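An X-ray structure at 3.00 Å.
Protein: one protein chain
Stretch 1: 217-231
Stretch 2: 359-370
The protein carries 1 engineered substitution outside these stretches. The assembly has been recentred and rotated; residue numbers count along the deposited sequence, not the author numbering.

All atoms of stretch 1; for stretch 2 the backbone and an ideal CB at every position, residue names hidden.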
# COMPACT_ATOMS: atom_id res chain seq x y z
N SER A 217 13.12 3.84 9.75
CA SER A 217 12.32 3.30 8.68
C SER A 217 10.86 3.27 9.09
O SER A 217 9.96 3.50 8.28
CB SER A 217 12.85 1.94 8.28
OG SER A 217 14.09 2.11 7.63
N MET A 218 10.62 3.05 10.38
CA MET A 218 9.26 3.14 10.88
C MET A 218 8.74 4.57 10.79
O MET A 218 7.61 4.81 10.34
CB MET A 218 9.21 2.68 12.32
CG MET A 218 7.83 2.81 12.86
SD MET A 218 7.85 2.11 14.48
CE MET A 218 8.34 3.59 15.37
N LEU A 219 9.55 5.53 11.22
CA LEU A 219 9.10 6.91 11.28
C LEU A 219 8.81 7.42 9.89
O LEU A 219 7.82 8.13 9.68
CB LEU A 219 10.16 7.77 11.95
CG LEU A 219 10.16 7.64 13.47
CD1 LEU A 219 10.88 8.83 14.04
CD2 LEU A 219 8.72 7.51 13.99
N LEU A 220 9.66 7.05 8.92
CA LEU A 220 9.45 7.43 7.52
C LEU A 220 8.25 6.69 6.92
O LEU A 220 7.47 7.29 6.17
CB LEU A 220 10.71 7.15 6.71
CG LEU A 220 10.79 7.39 5.19
CD1 LEU A 220 9.97 6.43 4.36
CD2 LEU A 220 10.39 8.80 4.86
N GLY A 221 8.13 5.39 7.18
CA GLY A 221 7.03 4.61 6.63
C GLY A 221 5.68 5.08 7.14
O GLY A 221 4.66 4.90 6.47
N ALA A 222 5.65 5.70 8.32
CA ALA A 222 4.36 6.15 8.81
C ALA A 222 3.68 7.08 7.81
O ALA A 222 2.46 7.02 7.64
CB ALA A 222 4.50 6.82 10.17
N GLU A 223 4.43 7.92 7.10
CA GLU A 223 3.77 8.83 6.18
C GLU A 223 3.59 8.25 4.77
O GLU A 223 3.25 8.99 3.85
CB GLU A 223 4.48 10.17 6.07
CG GLU A 223 5.72 10.17 5.20
CD GLU A 223 6.65 11.27 5.58
OE1 GLU A 223 6.61 11.66 6.75
OE2 GLU A 223 7.43 11.75 4.72
N LEU A 224 3.82 6.95 4.58
CA LEU A 224 3.85 6.43 3.21
C LEU A 224 2.47 6.45 2.56
O LEU A 224 2.36 6.77 1.37
CB LEU A 224 4.43 5.01 3.19
CG LEU A 224 5.95 4.90 3.11
CD1 LEU A 224 6.33 3.45 3.05
CD2 LEU A 224 6.46 5.62 1.89
N GLN A 225 1.45 6.02 3.29
CA GLN A 225 0.07 5.87 2.74
C GLN A 225 -0.85 7.05 3.03
O GLN A 225 -1.96 7.03 2.53
CB GLN A 225 -0.59 4.67 3.41
CG GLN A 225 0.38 3.56 3.74
CD GLN A 225 0.58 2.68 2.54
OE1 GLN A 225 0.08 2.96 1.46
NE2 GLN A 225 1.33 1.61 2.71
N ILE A 226 -0.38 8.07 3.75
CA ILE A 226 -1.21 9.24 4.16
C ILE A 226 -1.93 9.83 2.96
O ILE A 226 -3.10 10.10 3.06
CB ILE A 226 -0.33 10.31 4.81
CG1 ILE A 226 0.11 9.89 6.20
CG2 ILE A 226 -1.06 11.63 4.84
CD1 ILE A 226 0.78 10.99 6.92
N THR A 227 -1.21 10.04 1.87
CA THR A 227 -1.75 10.57 0.60
C THR A 227 -2.81 9.60 0.08
O THR A 227 -3.86 10.06 -0.36
CB THR A 227 -0.55 10.73 -0.33
OG1 THR A 227 -0.98 10.76 -1.68
CG2 THR A 227 0.42 9.59 -0.15
N ASN A 228 -2.57 8.30 0.19
CA ASN A 228 -3.51 7.26 -0.28
C ASN A 228 -4.68 7.12 0.68
O ASN A 228 -5.67 6.54 0.28
CB ASN A 228 -2.80 5.91 -0.44
CG ASN A 228 -1.80 5.90 -1.57
OD1 ASN A 228 -1.90 6.71 -2.49
ND2 ASN A 228 -0.85 5.00 -1.52
N MET A 229 -4.55 7.59 1.91
CA MET A 229 -5.68 7.49 2.85
C MET A 229 -6.57 8.72 2.73
O MET A 229 -7.76 8.57 2.77
CB MET A 229 -5.20 7.40 4.30
CG MET A 229 -4.45 6.15 4.63
SD MET A 229 -4.01 6.11 6.37
CE MET A 229 -2.64 7.26 6.35
N PHE A 230 -6.01 9.90 2.52
CA PHE A 230 -6.90 11.05 2.56
C PHE A 230 -6.82 11.94 1.35
O PHE A 230 -7.39 13.04 1.39
CB PHE A 230 -6.66 11.91 3.81
CG PHE A 230 -6.83 11.17 5.11
CD1 PHE A 230 -8.08 11.09 5.70
CD2 PHE A 230 -5.74 10.62 5.75
CE1 PHE A 230 -8.24 10.42 6.90
CE2 PHE A 230 -5.89 9.95 6.95
CZ PHE A 230 -7.13 9.84 7.52
N GLY A 231 -6.14 11.55 0.28
CA GLY A 231 -6.00 12.46 -0.84
C GLY A 231 -7.30 12.60 -1.60
O GLY A 231 -7.66 13.69 -2.08
N UNK A 359 0.57 1.23 11.08
CA UNK A 359 -0.27 1.44 12.25
C UNK A 359 -0.04 2.82 12.83
O UNK A 359 -0.98 3.60 13.06
CB UNK A 359 -0.00 0.37 13.31
N UNK A 360 1.23 3.17 13.03
CA UNK A 360 1.53 4.45 13.67
C UNK A 360 1.05 5.61 12.79
O UNK A 360 0.33 6.50 13.27
CB UNK A 360 3.03 4.57 13.95
N UNK A 361 1.40 5.58 11.50
CA UNK A 361 0.95 6.63 10.60
C UNK A 361 -0.57 6.74 10.51
O UNK A 361 -1.14 7.83 10.63
CB UNK A 361 1.53 6.39 9.20
N UNK A 362 -1.24 5.62 10.27
CA UNK A 362 -2.68 5.62 10.17
C UNK A 362 -3.34 6.30 11.34
O UNK A 362 -4.10 7.27 11.16
CB UNK A 362 -3.20 4.19 10.05
N UNK A 363 -3.02 5.83 12.55
CA UNK A 363 -3.63 6.41 13.75
C UNK A 363 -3.28 7.89 13.89
O UNK A 363 -4.16 8.74 14.08
CB UNK A 363 -3.18 5.65 15.00
N UNK A 364 -1.99 8.23 13.81
CA UNK A 364 -1.59 9.59 14.13
C UNK A 364 -2.13 10.57 13.09
O UNK A 364 -2.54 11.69 13.42
CB UNK A 364 -0.07 9.69 14.22
N UNK A 365 -2.14 10.18 11.82
CA UNK A 365 -2.58 11.10 10.80
C UNK A 365 -4.08 11.33 10.91
O UNK A 365 -4.55 12.48 10.82
CB UNK A 365 -2.21 10.58 9.41
N UNK A 366 -4.86 10.25 11.05
CA UNK A 366 -6.27 10.42 11.36
C UNK A 366 -6.48 11.40 12.49
O UNK A 366 -7.36 12.27 12.42
CB UNK A 366 -6.90 9.07 11.72
N UNK A 367 -5.64 11.30 13.53
CA UNK A 367 -5.79 12.23 14.65
C UNK A 367 -5.42 13.66 14.27
O UNK A 367 -6.01 14.61 14.80
CB UNK A 367 -4.93 11.77 15.83
N UNK A 368 -4.45 13.83 13.37
CA UNK A 368 -4.09 15.18 12.92
C UNK A 368 -5.25 15.82 12.18
O UNK A 368 -5.60 16.99 12.41
CB UNK A 368 -2.85 15.14 12.02
N UNK A 369 -5.85 15.04 11.27
CA UNK A 369 -7.05 15.48 10.55
C UNK A 369 -8.13 15.88 11.54
O UNK A 369 -8.63 17.02 11.52
CB UNK A 369 -7.56 14.38 9.62
N UNK A 370 -8.49 14.97 12.45
CA UNK A 370 -9.55 15.26 13.41
C UNK A 370 -9.26 16.55 14.17
O UNK A 370 -10.13 17.42 14.29
CB UNK A 370 -9.72 14.10 14.39

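Backbone angles throughout 359-370 are helical, so the side chains that face stretch 1 are set by helical periodicity and can be read from each CA-to-CB direction.

At position 359 the ideal CB points away and finds no atom of stretch 1 within 5.5 Å. This contact barely restricts the choice; the residue is Ile359.

Position 360 points toward stretch 1. Its ideal CB lies 4.6 Å from Ala222 CB and 5.2 Å from Met218 CG, and the neighbourhood is wholly apolar, which suits Leu, Ile, Met or Val. It is Leu360, with chi1 t and chi2 p. Its CD2 lies 3.9 Å from Leu219 CD2 and 4.0 Å from Met218 CE, while its CG packs 4.0 Å from Ala222 CB.

Position 361 is the most constrained. An ideal CB would sit 1.9 Å from Ala222 O, a clash, so only glycine fits this backbone. Gly361 brings its CA to 3.9 Å from Ala222 CA, and a CA-H...O contact follows: Gly361 CA lies 3.3 Å from Ala222 O, with 157° at the hydrogen.

At 362 the CB direction is sideways, and the ideal CB would stand 4.2 Å from Met229 SD. Alanine would be tolerated and glycine is not forced; the residue is Gly362, whose CA lies 4.1 Å from Met229 SD.

Positions 363 and 364 have nothing of stretch 1 within 5.5 Å of their ideal CB atoms. Many residues would do; Ile363 and Val364 occupy them.

Position 365 points toward stretch 1, its ideal CB 3.9 Å from Ile226 CD1 and 4.5 Å from both Phe230 CE2 and Met229 CE. Such close neighbours favour a small residue: Ala, Ser or perhaps Cys. Ser365 takes chi1 p and turns its hydroxyl to its own helix, OG donating a very short 2.4 Å hydrogen bond to Gly361 O. The same OG lies 3.5 Å from Met229 CE and near the plane of the Phe230 ring, at its edge, 4.2 Å from CE2.

Position 366 is sideways, its ideal CB 4.3 Å from Phe230 CZ, so glycine or alanine would fit. It is Gly366, whose CA approaches Phe230 CZ to 4.0 Å.

Positions 367 and 368 offer no nearby partner; they are Lys367 and Val368.

Position 369 points toward the Phe230 ring, its ideal CB 4.9 Å from CE1, inviting an aliphatic group. Val369 sets CG2 over one ring face, 4.2 Å from the centroid and 8° off the normal, a CH-pi contact.

Position 370, unconstrained here, is Glu370.

Stretch 2 359-370: ILGGIVSGKVVE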
# COMPACT_ATOMS: atom_id res chain seq x y z
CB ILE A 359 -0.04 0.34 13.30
CG1 ILE A 359 0.00 -1.02 12.61
CG2 ILE A 359 -1.11 0.39 14.33
CD1 ILE A 359 0.61 -2.11 13.44
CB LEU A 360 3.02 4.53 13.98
CG LEU A 360 3.68 5.91 14.02
CD1 LEU A 360 3.23 6.65 15.25
CD2 LEU A 360 5.20 5.74 14.04
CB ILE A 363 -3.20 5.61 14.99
CG1 ILE A 363 -4.07 4.35 15.15
CG2 ILE A 363 -3.21 6.49 16.24
CD1 ILE A 363 -3.92 3.71 16.51
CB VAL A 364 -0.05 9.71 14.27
CG1 VAL A 364 0.39 11.16 14.44
CG2 VAL A 364 0.48 8.87 15.43
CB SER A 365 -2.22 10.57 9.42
OG SER A 365 -2.54 9.20 9.30
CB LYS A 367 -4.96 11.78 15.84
CG LYS A 367 -5.62 10.74 16.72
CD LYS A 367 -4.86 10.62 18.03
CE LYS A 367 -5.07 9.27 18.70
NZ LYS A 367 -6.40 9.19 19.36
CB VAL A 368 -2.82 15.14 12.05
CG1 VAL A 368 -2.65 16.46 11.31
CG2 VAL A 368 -1.62 14.89 12.91
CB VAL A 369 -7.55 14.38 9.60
CG1 VAL A 369 -8.50 14.96 8.60
CG2 VAL A 369 -6.40 13.77 8.86
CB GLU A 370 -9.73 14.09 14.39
CG GLU A 370 -10.59 14.46 15.61
CD GLU A 370 -10.16 13.80 16.91
OE1 GLU A 370 -8.94 13.73 17.20
OE2 GLU A 370 -11.06 13.32 17.64
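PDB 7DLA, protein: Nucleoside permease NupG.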